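Local atomic coordinates of NTF2-like Protein (Anabaena variabilis ATCC 29413, PDB entry 3DMC), a protein that is of unknown function but has an NTF2-like, SnoaL-type fold, a curved sheet and helices that in relatives often enclose a ligand-binding or catalytic pocket. Residues A[7-12]-A[113-118]; A[21-26]-A[30-35]; A[41-44]-A[49-52]; A[81-84]-A[89-92]. All coordinates share one frame; numbering follows the deposited sequence.

Contact 1: residues A[7-12]-A[113-118]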
loop_
_atom_site.group_PDB
_atom_site.type_symbol
_atom_site.label_atom_id
_atom_site.label_comp_id
_atom_site.label_asym_id
_atom_site.label_seq_id
_atom_site.Cartn_x
_atom_site.Cartn_y
_atom_site.Cartn_z
ATOM N N SER A 7 -22.886 -10.182 -2.604
ATOM C CA SER A 7 -23.336 -9.404 -1.421
ATOM C C SER A 7 -22.205 -8.621 -0.769
ATOM O O SER A 7 -22.395 -7.949 0.229
ATOM C CB SER A 7 -23.985 -10.313 -0.370
ATOM O OG SER A 7 -23.139 -11.369 0.026
ATOM N N ASP A 8 -21.026 -8.742 -1.359
ATOM C CA ASP A 8 -19.820 -8.003 -0.903
ATOM C C ASP A 8 -19.896 -6.501 -1.291
ATOM O O ASP A 8 -19.405 -6.057 -2.327
ATOM C CB ASP A 8 -18.568 -8.711 -1.448
ATOM C CG ASP A 8 -17.293 -8.312 -0.729
ATOM O OD1 ASP A 8 -17.278 -7.221 -0.135
ATOM O OD2 ASP A 8 -16.307 -9.087 -0.836
ATOM N N ASN A 9 -20.519 -5.726 -0.417
ATOM C CA ASN A 9 -20.829 -4.317 -0.667
ATOM C C ASN A 9 -19.547 -3.524 -0.606
ATOM O O ASN A 9 -19.364 -2.529 -1.311
ATOM C CB ASN A 9 -21.757 -3.783 0.433
ATOM C CG ASN A 9 -22.059 -2.315 0.312
ATOM O OD1 ASN A 9 -22.822 -1.895 -0.571
ATOM N ND2 ASN A 9 -21.520 -1.516 1.254
ATOM N N THR A 10 -18.653 -3.991 0.243
ATOM C CA THR A 10 -17.366 -3.307 0.411
ATOM C C THR A 10 -16.611 -3.268 -0.931
ATOM O O THR A 10 -16.165 -2.220 -1.382
ATOM C CB THR A 10 -16.546 -3.919 1.587
ATOM O OG1 THR A 10 -17.235 -3.623 2.831
ATOM C CG2 THR A 10 -15.122 -3.383 1.612
ATOM N N LEU A 11 -16.499 -4.428 -1.552
ATOM C CA LEU A 11 -15.835 -4.544 -2.849
ATOM C C LEU A 11 -16.579 -3.757 -3.916
ATOM O O LEU A 11 -15.977 -3.023 -4.706
ATOM C CB LEU A 11 -15.688 -5.995 -3.300
ATOM C CG LEU A 11 -14.382 -6.732 -3.033
ATOM C CD1 LEU A 11 -14.461 -8.108 -3.663
ATOM C CD2 LEU A 11 -13.188 -5.940 -3.616
ATOM N N LYS A 12 -17.909 -3.906 -3.934
ATOM C CA LYS A 12 -18.722 -3.241 -4.923
ATOM C C LYS A 12 -18.526 -1.728 -4.880
ATOM O O LYS A 12 -18.204 -1.076 -5.877
ATOM C CB LYS A 12 -20.202 -3.590 -4.743
ATOM C CG LYS A 12 -21.059 -3.043 -5.870
ATOM C CD LYS A 12 -22.424 -3.720 -5.902
ATOM C CE LYS A 12 -23.358 -3.045 -6.896
ATOM N NZ LYS A 12 -23.699 -1.672 -6.440
ATOM N N PHE A 113 -9.071 2.313 0.519
ATOM C CA PHE A 113 -10.347 2.963 0.901
ATOM C C PHE A 113 -10.993 2.205 2.069
ATOM O O PHE A 113 -10.981 0.959 2.099
ATOM C CB PHE A 113 -11.404 2.895 -0.250
ATOM C CG PHE A 113 -10.995 3.525 -1.563
ATOM C CD1 PHE A 113 -10.064 4.516 -1.637
ATOM C CD2 PHE A 113 -11.664 3.173 -2.742
ATOM C CE1 PHE A 113 -9.718 5.106 -2.850
ATOM C CE2 PHE A 113 -11.332 3.757 -3.933
ATOM C CZ PHE A 113 -10.362 4.747 -3.991
ATOM N N ASP A 114 -11.654 2.937 2.970
ATOM C CA ASP A 114 -12.667 2.330 3.846
ATOM C C ASP A 114 -14.033 2.648 3.281
ATOM O O ASP A 114 -14.287 3.772 2.829
ATOM C CB ASP A 114 -12.598 2.881 5.267
ATOM C CG ASP A 114 -11.488 2.281 6.072
ATOM O OD1 ASP A 114 -10.617 1.596 5.515
ATOM O OD2 ASP A 114 -11.505 2.462 7.304
ATOM N N VAL A 115 -14.907 1.663 3.364
ATOM C CA VAL A 115 -16.305 1.796 2.925
ATOM C C VAL A 115 -17.267 1.815 4.092
ATOM O O VAL A 115 -17.162 1.034 5.053
ATOM C CB VAL A 115 -16.695 0.654 1.972
ATOM C CG1 VAL A 115 -18.195 0.684 1.624
ATOM C CG2 VAL A 115 -15.869 0.719 0.691
ATOM N N ARG A 116 -18.207 2.738 3.972
ATOM C CA ARG A 116 -19.341 2.860 4.892
ATOM C C ARG A 116 -20.641 3.016 4.107
ATOM O O ARG A 116 -20.936 4.084 3.547
ATOM C CB ARG A 116 -19.144 4.018 5.863
ATOM C CG ARG A 116 -20.191 4.038 6.991
ATOM C CD ARG A 116 -20.292 5.408 7.682
ATOM N NE ARG A 116 -19.033 5.737 8.324
ATOM C CZ ARG A 116 -18.491 6.949 8.356
ATOM N NH1 ARG A 116 -19.100 7.978 7.803
ATOM N NH2 ARG A 116 -17.321 7.113 8.945
ATOM N N GLY A 117 -21.404 1.938 4.078
ATOM C CA GLY A 117 -22.658 1.919 3.312
ATOM C C GLY A 117 -22.373 2.026 1.835
ATOM O O GLY A 117 -21.604 1.248 1.279
ATOM N N ASP A 118 -22.966 3.033 1.224
ATOM C CA ASP A 118 -22.872 3.236 -0.218
ATOM C C ASP A 118 -21.808 4.269 -0.513
ATOM O O ASP A 118 -21.673 4.754 -1.631
ATOM C CB ASP A 118 -24.226 3.605 -0.841
ATOM C CG ASP A 118 -24.791 4.909 -0.324
ATOM O OD1 ASP A 118 -24.504 5.285 0.842
ATOM O OD2 ASP A 118 -25.540 5.551 -1.084
#

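Contact 2: residues A[21-26]-A[30-35]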
loop_
_atom_site.group_PDB
_atom_site.type_symbol
_atom_site.label_atom_id
_atom_site.label_comp_id
_atom_site.label_asym_id
_atom_site.label_seq_id
_atom_site.Cartn_x
_atom_site.Cartn_y
_atom_site.Cartn_z
ATOM N N PHE A 21 -12.290 7.412 -9.461
ATOM C CA PHE A 21 -10.913 7.863 -9.159
ATOM C C PHE A 21 -10.088 7.811 -10.461
ATOM O O PHE A 21 -9.378 8.750 -10.824
ATOM C CB PHE A 21 -10.312 6.960 -8.073
ATOM C CG PHE A 21 -8.882 7.226 -7.759
ATOM C CD1 PHE A 21 -8.490 8.266 -6.911
ATOM C CD2 PHE A 21 -7.909 6.360 -8.230
ATOM C CE1 PHE A 21 -7.128 8.450 -6.588
ATOM C CE2 PHE A 21 -6.571 6.541 -7.906
ATOM C CZ PHE A 21 -6.186 7.560 -7.106
ATOM N N THR A 22 -10.290 6.737 -11.210
ATOM C CA THR A 22 -9.638 6.562 -12.510
ATOM C C THR A 22 -10.018 7.748 -13.406
ATOM O O THR A 22 -9.176 8.378 -14.042
ATOM C CB THR A 22 -10.039 5.210 -13.166
ATOM O OG1 THR A 22 -9.497 4.134 -12.389
ATOM C CG2 THR A 22 -9.562 5.104 -14.638
ATOM N N GLN A 23 -11.317 8.022 -13.425
ATOM C CA GLN A 23 -11.883 9.096 -14.273
ATOM C C GLN A 23 -11.321 10.479 -13.872
ATOM O O GLN A 23 -10.972 11.311 -14.713
ATOM C CB GLN A 23 -13.405 9.084 -14.190
ATOM C CG GLN A 23 -14.058 10.168 -14.992
ATOM C CD GLN A 23 -15.571 10.057 -14.993
ATOM O OE1 GLN A 23 -16.130 9.073 -14.514
ATOM N NE2 GLN A 23 -16.235 11.063 -15.553
ATOM N N GLY A 24 -11.171 10.682 -12.567
ATOM C CA GLY A 24 -10.643 11.926 -12.054
ATOM C C GLY A 24 -9.206 12.108 -12.461
ATOM O O GLY A 24 -8.775 13.182 -12.874
ATOM N N LEU A 25 -8.442 11.024 -12.385
ATOM C CA LEU A 25 -7.049 11.101 -12.749
ATOM C C LEU A 25 -6.920 11.410 -14.237
ATOM O O LEU A 25 -6.066 12.162 -14.637
ATOM C CB LEU A 25 -6.343 9.791 -12.484
ATOM C CG LEU A 25 -6.054 9.537 -11.009
ATOM C CD1 LEU A 25 -5.358 8.172 -10.917
ATOM C CD2 LEU A 25 -5.147 10.654 -10.470
ATOM N N ALA A 26 -7.761 10.781 -15.052
ATOM C CA ALA A 26 -7.593 10.866 -16.526
ATOM C C ALA A 26 -8.099 12.192 -17.057
ATOM O O ALA A 26 -7.652 12.678 -18.084
ATOM C CB ALA A 26 -8.322 9.720 -17.239
ATOM N N TRP A 30 -13.507 15.557 -10.837
ATOM C CA TRP A 30 -13.551 14.796 -9.581
ATOM C C TRP A 30 -14.933 14.755 -8.902
ATOM O O TRP A 30 -15.091 14.099 -7.869
ATOM C CB TRP A 30 -12.505 15.350 -8.610
ATOM C CG TRP A 30 -11.118 15.026 -9.038
ATOM C CD1 TRP A 30 -10.253 15.828 -9.719
ATOM C CD2 TRP A 30 -10.438 13.789 -8.824
ATOM N NE1 TRP A 30 -9.078 15.152 -9.962
ATOM C CE2 TRP A 30 -9.165 13.907 -9.408
ATOM C CE3 TRP A 30 -10.776 12.600 -8.174
ATOM C CZ2 TRP A 30 -8.232 12.877 -9.355
ATOM C CZ3 TRP A 30 -9.856 11.577 -8.130
ATOM C CH2 TRP A 30 -8.601 11.723 -8.716
ATOM N N GLN A 31 -15.938 15.426 -9.471
ATOM C CA GLN A 31 -17.223 15.513 -8.753
ATOM C C GLN A 31 -17.832 14.155 -8.427
ATOM O O GLN A 31 -18.403 13.955 -7.356
ATOM C CB GLN A 31 -18.245 16.399 -9.471
ATOM C CG GLN A 31 -19.340 16.846 -8.519
ATOM C CD GLN A 31 -18.778 17.565 -7.297
ATOM O OE1 GLN A 31 -18.023 18.533 -7.428
ATOM N NE2 GLN A 31 -19.138 17.093 -6.105
ATOM N N LYS A 32 -17.684 13.202 -9.335
ATOM C CA LYS A 32 -18.359 11.909 -9.191
ATOM C C LYS A 32 -17.715 11.158 -8.028
ATOM O O LYS A 32 -18.398 10.534 -7.221
ATOM C CB LYS A 32 -18.341 11.098 -10.491
ATOM C CG LYS A 32 -19.334 11.630 -11.509
ATOM C CD LYS A 32 -19.734 10.579 -12.503
ATOM C CE LYS A 32 -20.736 11.127 -13.528
ATOM N NZ LYS A 32 -22.045 11.487 -12.908
ATOM N N PHE A 33 -16.385 11.247 -7.954
ATOM C CA PHE A 33 -15.641 10.645 -6.831
ATOM C C PHE A 33 -16.028 11.321 -5.510
ATOM O O PHE A 33 -16.321 10.658 -4.522
ATOM C CB PHE A 33 -14.114 10.705 -7.053
ATOM C CG PHE A 33 -13.346 10.032 -5.974
ATOM C CD1 PHE A 33 -13.426 8.647 -5.825
ATOM C CD2 PHE A 33 -12.530 10.756 -5.111
ATOM C CE1 PHE A 33 -12.710 7.989 -4.831
ATOM C CE2 PHE A 33 -11.828 10.101 -4.115
ATOM C CZ PHE A 33 -11.934 8.704 -3.977
ATOM N N LEU A 34 -16.043 12.647 -5.508
ATOM C CA LEU A 34 -16.339 13.420 -4.301
ATOM C C LEU A 34 -17.736 13.111 -3.764
ATOM O O LEU A 34 -17.969 13.045 -2.558
ATOM C CB LEU A 34 -16.232 14.928 -4.579
ATOM C CG LEU A 34 -14.836 15.491 -4.809
ATOM C CD1 LEU A 34 -14.910 16.918 -5.323
ATOM C CD2 LEU A 34 -13.990 15.418 -3.528
ATOM N N ASP A 35 -18.651 12.898 -4.695
ATOM C CA ASP A 35 -20.051 12.681 -4.344
ATOM C C ASP A 35 -20.198 11.363 -3.571
ATOM O O ASP A 35 -21.197 11.115 -2.881
ATOM C CB ASP A 35 -20.948 12.686 -5.588
ATOM C CG ASP A 35 -21.234 14.090 -6.103
ATOM O OD1 ASP A 35 -20.884 15.081 -5.436
ATOM O OD2 ASP A 35 -21.824 14.205 -7.204
#

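Contact 3: residues A[41-44]-A[49-52]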
loop_
_atom_site.group_PDB
_atom_site.type_symbol
_atom_site.label_atom_id
_atom_site.label_comp_id
_atom_site.label_asym_id
_atom_site.label_seq_id
_atom_site.Cartn_x
_atom_site.Cartn_y
_atom_site.Cartn_z
ATOM N N PHE A 41 -15.231 12.315 5.743
ATOM C CA PHE A 41 -14.141 11.749 4.923
ATOM C C PHE A 41 -12.770 12.253 5.388
ATOM O O PHE A 41 -12.587 13.450 5.599
ATOM C CB PHE A 41 -14.336 12.133 3.453
ATOM C CG PHE A 41 -13.247 11.623 2.543
ATOM C CD1 PHE A 41 -13.220 10.297 2.164
ATOM C CD2 PHE A 41 -12.249 12.482 2.058
ATOM C CE1 PHE A 41 -12.202 9.818 1.297
ATOM C CE2 PHE A 41 -11.240 12.013 1.182
ATOM C CZ PHE A 41 -11.231 10.668 0.822
ATOM N N THR A 42 -11.810 11.335 5.536
ATOM C CA THR A 42 -10.414 11.738 5.810
ATOM C C THR A 42 -9.507 11.073 4.812
ATOM O O THR A 42 -9.859 10.061 4.204
ATOM C CB THR A 42 -9.920 11.323 7.195
ATOM O OG1 THR A 42 -9.693 9.900 7.224
ATOM C CG2 THR A 42 -10.882 11.746 8.287
ATOM N N PHE A 43 -8.368 11.687 4.593
ATOM C CA PHE A 43 -7.397 11.097 3.647
ATOM C C PHE A 43 -6.007 11.361 4.157
ATOM O O PHE A 43 -5.712 12.413 4.716
ATOM C CB PHE A 43 -7.558 11.582 2.198
ATOM C CG PHE A 43 -7.380 13.082 1.988
ATOM C CD1 PHE A 43 -8.391 13.977 2.322
ATOM C CD2 PHE A 43 -6.241 13.594 1.423
ATOM C CE1 PHE A 43 -8.228 15.337 2.110
ATOM C CE2 PHE A 43 -6.082 14.952 1.225
ATOM C CZ PHE A 43 -7.091 15.814 1.569
ATOM N N TRP A 44 -5.164 10.368 3.963
ATOM C CA TRP A 44 -3.751 10.445 4.376
ATOM C C TRP A 44 -2.867 10.412 3.119
ATOM O O TRP A 44 -3.063 9.589 2.227
ATOM C CB TRP A 44 -3.399 9.246 5.270
ATOM C CG TRP A 44 -2.800 9.559 6.591
ATOM C CD1 TRP A 44 -3.450 9.582 7.791
ATOM C CD2 TRP A 44 -1.425 9.852 6.874
ATOM N NE1 TRP A 44 -2.576 9.893 8.787
ATOM C CE2 TRP A 44 -1.325 10.067 8.260
ATOM C CE3 TRP A 44 -0.282 9.986 6.094
ATOM C CZ2 TRP A 44 -0.119 10.390 8.884
ATOM C CZ3 TRP A 44 0.931 10.303 6.722
ATOM C CH2 TRP A 44 0.988 10.519 8.107
ATOM N N GLU A 49 2.335 19.535 0.883
ATOM C CA GLU A 49 1.285 20.386 1.464
ATOM C C GLU A 49 0.227 19.567 2.158
ATOM O O GLU A 49 -0.314 19.979 3.175
ATOM C CB GLU A 49 0.604 21.239 0.388
ATOM C CG GLU A 49 -0.698 21.917 0.877
ATOM C CD GLU A 49 -1.412 22.644 -0.256
ATOM O OE1 GLU A 49 -0.958 22.513 -1.422
ATOM O OE2 GLU A 49 -2.421 23.342 0.011
ATOM N N PHE A 50 -0.084 18.415 1.574
ATOM C CA PHE A 50 -1.136 17.526 2.068
ATOM C C PHE A 50 -0.600 16.334 2.881
ATOM O O PHE A 50 -1.284 15.345 3.117
ATOM C CB PHE A 50 -2.020 17.054 0.909
ATOM C CG PHE A 50 -2.780 18.168 0.229
ATOM C CD1 PHE A 50 -4.012 18.574 0.719
ATOM C CD2 PHE A 50 -2.266 18.807 -0.876
ATOM C CE1 PHE A 50 -4.724 19.604 0.102
ATOM C CE2 PHE A 50 -2.958 19.841 -1.496
ATOM C CZ PHE A 50 -4.197 20.243 -1.004
ATOM N N HIS A 51 0.637 16.452 3.343
ATOM C CA HIS A 51 1.182 15.400 4.179
ATOM C C HIS A 51 0.290 15.182 5.382
ATOM O O HIS A 51 -0.218 16.121 5.993
ATOM C CB HIS A 51 2.586 15.759 4.669
ATOM C CG HIS A 51 3.009 14.952 5.851
ATOM N ND1 HIS A 51 3.651 13.739 5.716
ATOM C CD2 HIS A 51 2.844 15.148 7.178
ATOM C CE1 HIS A 51 3.878 13.233 6.917
ATOM N NE2 HIS A 51 3.391 14.062 7.822
ATOM N N GLY A 52 0.103 13.916 5.716
ATOM C CA GLY A 52 -0.575 13.464 6.917
ATOM C C GLY A 52 -2.074 13.327 6.792
ATOM O O GLY A 52 -2.603 13.077 5.712
#

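Contact 4: residues A[81-84]-A[89-92]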
loop_
_atom_site.group_PDB
_atom_site.type_symbol
_atom_site.label_atom_id
_atom_site.label_comp_id
_atom_site.label_asym_id
_atom_site.label_seq_id
_atom_site.Cartn_x
_atom_site.Cartn_y
_atom_site.Cartn_z
ATOM N N ASP A 81 -3.260 -4.201 -10.596
ATOM C CA ASP A 81 -2.546 -5.478 -10.478
ATOM C C ASP A 81 -3.091 -6.361 -9.364
ATOM O O ASP A 81 -3.161 -7.573 -9.506
ATOM C CB ASP A 81 -1.034 -5.264 -10.339
ATOM C CG ASP A 81 -0.454 -4.556 -11.549
ATOM O OD1 ASP A 81 -0.783 -4.975 -12.656
ATOM O OD2 ASP A 81 0.269 -3.571 -11.396
ATOM N N ARG A 82 -3.469 -5.726 -8.262
ATOM C CA ARG A 82 -3.938 -6.446 -7.081
ATOM C C ARG A 82 -4.989 -5.637 -6.361
ATOM O O ARG A 82 -4.807 -4.451 -6.132
ATOM C CB ARG A 82 -2.758 -6.767 -6.143
ATOM C CG ARG A 82 -1.684 -7.647 -6.786
ATOM C CD ARG A 82 -0.497 -7.964 -5.894
ATOM N NE ARG A 82 0.244 -9.108 -6.413
ATOM C CZ ARG A 82 1.081 -9.056 -7.451
ATOM N NH1 ARG A 82 1.307 -7.907 -8.092
ATOM N NH2 ARG A 82 1.689 -10.158 -7.865
ATOM N N VAL A 83 -6.089 -6.310 -6.050
ATOM C CA VAL A 83 -7.166 -5.715 -5.266
ATOM C C VAL A 83 -7.488 -6.652 -4.118
ATOM O O VAL A 83 -7.956 -7.782 -4.311
ATOM C CB VAL A 83 -8.406 -5.527 -6.140
ATOM C CG1 VAL A 83 -9.555 -4.973 -5.324
ATOM C CG2 VAL A 83 -8.075 -4.574 -7.305
ATOM N N THR A 84 -7.257 -6.157 -2.914
ATOM C CA THR A 84 -7.484 -6.962 -1.712
ATOM C C THR A 84 -8.495 -6.285 -0.824
ATOM O O THR A 84 -8.677 -5.085 -0.895
ATOM C CB THR A 84 -6.157 -7.154 -0.923
ATOM O OG1 THR A 84 -5.596 -5.876 -0.641
ATOM C CG2 THR A 84 -5.116 -8.038 -1.698
ATOM N N THR A 89 -12.406 -2.500 4.176
ATOM C CA THR A 89 -11.291 -1.828 3.521
ATOM C C THR A 89 -10.973 -2.554 2.227
ATOM O O THR A 89 -11.006 -3.789 2.165
ATOM C CB THR A 89 -10.025 -1.843 4.421
ATOM O OG1 THR A 89 -10.288 -1.212 5.680
ATOM C CG2 THR A 89 -8.855 -1.126 3.780
ATOM N N VAL A 90 -10.649 -1.760 1.213
ATOM C CA VAL A 90 -10.163 -2.299 -0.071
ATOM C C VAL A 90 -8.905 -1.564 -0.464
ATOM O O VAL A 90 -8.812 -0.321 -0.341
ATOM C CB VAL A 90 -11.192 -2.149 -1.204
ATOM C CG1 VAL A 90 -10.702 -2.904 -2.397
ATOM C CG2 VAL A 90 -12.587 -2.683 -0.747
ATOM N N VAL A 91 -7.922 -2.332 -0.913
ATOM C CA VAL A 91 -6.658 -1.738 -1.389
ATOM C C VAL A 91 -6.478 -2.127 -2.837
ATOM O O VAL A 91 -6.689 -3.281 -3.229
ATOM C CB VAL A 91 -5.401 -2.250 -0.613
ATOM C CG1 VAL A 91 -4.085 -1.616 -1.139
ATOM C CG2 VAL A 91 -5.511 -2.013 0.896
ATOM N N PHE A 92 -6.127 -1.107 -3.597
ATOM C CA PHE A 92 -5.838 -1.176 -5.022
ATOM C C PHE A 92 -4.351 -0.908 -5.207
ATOM O O PHE A 92 -3.877 0.166 -4.901
ATOM C CB PHE A 92 -6.657 -0.100 -5.749
ATOM C CG PHE A 92 -8.134 -0.305 -5.656
ATOM C CD1 PHE A 92 -8.862 0.224 -4.554
ATOM C CD2 PHE A 92 -8.824 -0.999 -6.641
ATOM C CE1 PHE A 92 -10.211 0.029 -4.460
ATOM C CE2 PHE A 92 -10.188 -1.181 -6.538
ATOM C CZ PHE A 92 -10.874 -0.678 -5.452
HETATM O O HOH W 1 -3.898 -5.125 -2.877
#

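Contact 1: residues A[7-12]-A[113-118]
N9 and T10, in the first turn of helix 9-27, meet V115 near the end of strand 103-116 and G117 in the turn just after it, a small helix-on-sheet contact of the NTF2-like fold, in which the N-terminal helix lies across the curved sheet. It consists of one side-chain hydrogen bond and van der Waals packing of V115 on the first turn. The bond comes from N9, whose amide reaches beyond the strand to the turn that leads into strand 119-127. Its CG stands anti to the backbone N (chi1 176°), which carries ND2 out from the helix to G117 O. Deeper in, V115 points its side chain at the helix and splits the work between its two methyls. CG2 rests 3.6 Å from T10 O, and 4.3 Å from the T10 methyl CG2; CG1 lies 4.0 Å from N9 ND2. The hydroxyl of T10 is engaged elsewhere, with E87 O. D8, at the N-cap, prepares the helix start: L11 N donates to D8 OD1 at 3.2 Å, meeting the carboxylate from above its plane, while the other oxygen, OD2, is held by T4 and by the N-terminal region of the second subunit. On the strand's other side D114 bridges to R124 and to R82 of the second subunit, so the sheet here also faces the dimer partner. The N9 bond itself is short and nearly straight: ND2 to G117 O measures 2.8 Å with 164° at the hydrogen, the oxygen lying in the plane of the N9 amide while ND2 sits above the G117 carbonyl plane.

Contact 2: residues A[21-26]-A[30-35]
The indole of W30 lies flat against the backbone of G24, with G24 CA standing 3.5 Å above the plane of the six-membered ring and over its centre, a CH-pi contact. W30 CZ2 comes still nearer to the main chain, 3.3 Å from G24 C. Close approach depends on the glycine: a beta carbon here would run into the indole. Along the indole's rim sit F21 CD1, 3.8 Å from W30 CZ3, and L25 CD2, 4.0 Å from W30 CZ2, both in the ring plane. The F21 and W30 side chains run side by side with their planes inclined at 65°. F21 also turns its edge toward the face of F33, planes at 58°, so the three rings form an aromatic cluster. In the cone-like NTF2 fold this is the meeting of the long N-terminal helix, 9-27, with the short helix 31-34 that follows it after a tight connection. W30 CG is anti to the carbonyl carbon (chi1 -71°), which lays the indole over helix 9-27. Its NE1 is satisfied by S68, and F64 of helix 57-69 stacks on W30 and meets F33 edge-to-face. A leucine in place of W30 would probably uncover G24 and leave S68 without its indole partner. F33 reaches back to the same helix turn, its CE1 4.2 Å from F21 CB.

Contact 3: residues A[41-44]-A[49-52]
W44 spreads its indole over the backbone of G52: G52 CA lies 3.4 Å from the centroid of the six-membered ring and only 5° off its normal, a CH-pi contact, and G52 C also sits over the indole. The G52 carbonyl turns back to the strand, where W44 CA approaches G52 O at 3.2 Å in a CA-H...O contact. H51 CG is anti to the backbone N (chi1 162°), which sets the imidazole beside W44; its face receives the indole's edge, with planes at 74° and W44 CH2 4.1 Å from H51 CE1. G52 has positive phi, and a beta carbon there would be crowded by H51 CD2. A serine replacing W44 would probably strip the cover from G52, take away the edge resting on the H51 face and leave R108 of the second subunit without its cation-pi partner. A second, apolar patch lies nearer the helix layer, where F43 CE2 meets F50 CD1 at 4.2 Å, the F50 atom coming in at the edge of the F43 ring. Further out, H51 ND1 is bonded to P46 O, which helps to fix the imidazole's rotation, and N54 ND2 binds both F43 O and F50 O, tying strand to turn. F63 meets both phenylalanine rings, edge-to-face with F50. This closes a beta hairpin: strand 41-45, its connecting loop and the start of strand 52-55, at one margin of the NTF2-like sheet.

Contact 4: residues A[81-84]-A[89-92]
T84 and V91 are joined by two backbone hydrogen bonds, both 2.9 Å: T84 N gives to V91 O, and V91 N gives to T84 O, the second the straighter at 166°. They form a hydrogen-bonded antiparallel pair, and V83 with F92 is the neighbouring non-hydrogen-bonded one. The two carbonyls also collect CA-H...O contacts, from V83 CA to V91 O at 3.2 Å and from V90 CA to T84 O. The hydroxyl of T84 takes the position between backbone N and carbonyl carbon (chi1 55°), which brings OG1 to 3.6 Å from V91 CB; the two side chains lie side by side. A water sits 2.9 Å from T84 OG1 and donates a weak bond to V91 O. OG1 is also hydrogen-bonded to the T84 hydroxyl of the second subunit, and R82 reaches across to D114 of that subunit in a salt bridge, so the sheet face carrying T84 and V91 belongs to the dimer interface. On the other face V83, V90 and F92 pack together. V83 sends CG2 to F92 CD2 at 3.7 Å, the two side chains running alongside each other, while its CG1 meets V90 CG1 at 3.8 Å. Helix 9-27 covers this face: H15 reaches V83 and F92, A14 lies against V90, and F18 stacks on F92. At the start of segment 81-84, D81 and R82 both face E93, a classic beta bulge. This is the hairpin of strands 75-85 and 89-100, with helix 9-27 packed on one face and a second subunit on the other, as in many NTF2-like dimers.

Helix 9-27 joins contacts 1 and 2: its first turn holds the end of strand 103-116 and its last turns meet helix 31-34. The centres of the two contacts lie about 17 Å apart, with F113 CZ touching F33 CE1 at 4.1 Å. Contacts 1 and 4 are closer still, about 12 Å between centres, because strands 89-100 and 103-116 are sheet neighbours; D114 OD1 and T89 OG1 lie 2.8 Å apart. Contact 3 sits toward the other margin of the sheet, about 20 Å from contact 4 centre to centre, yet contacts 1, 3 and 4 all touch the second subunit. An acetate, probably from crystallisation, lies about 4 Å from the side chain of L25 of contact 2.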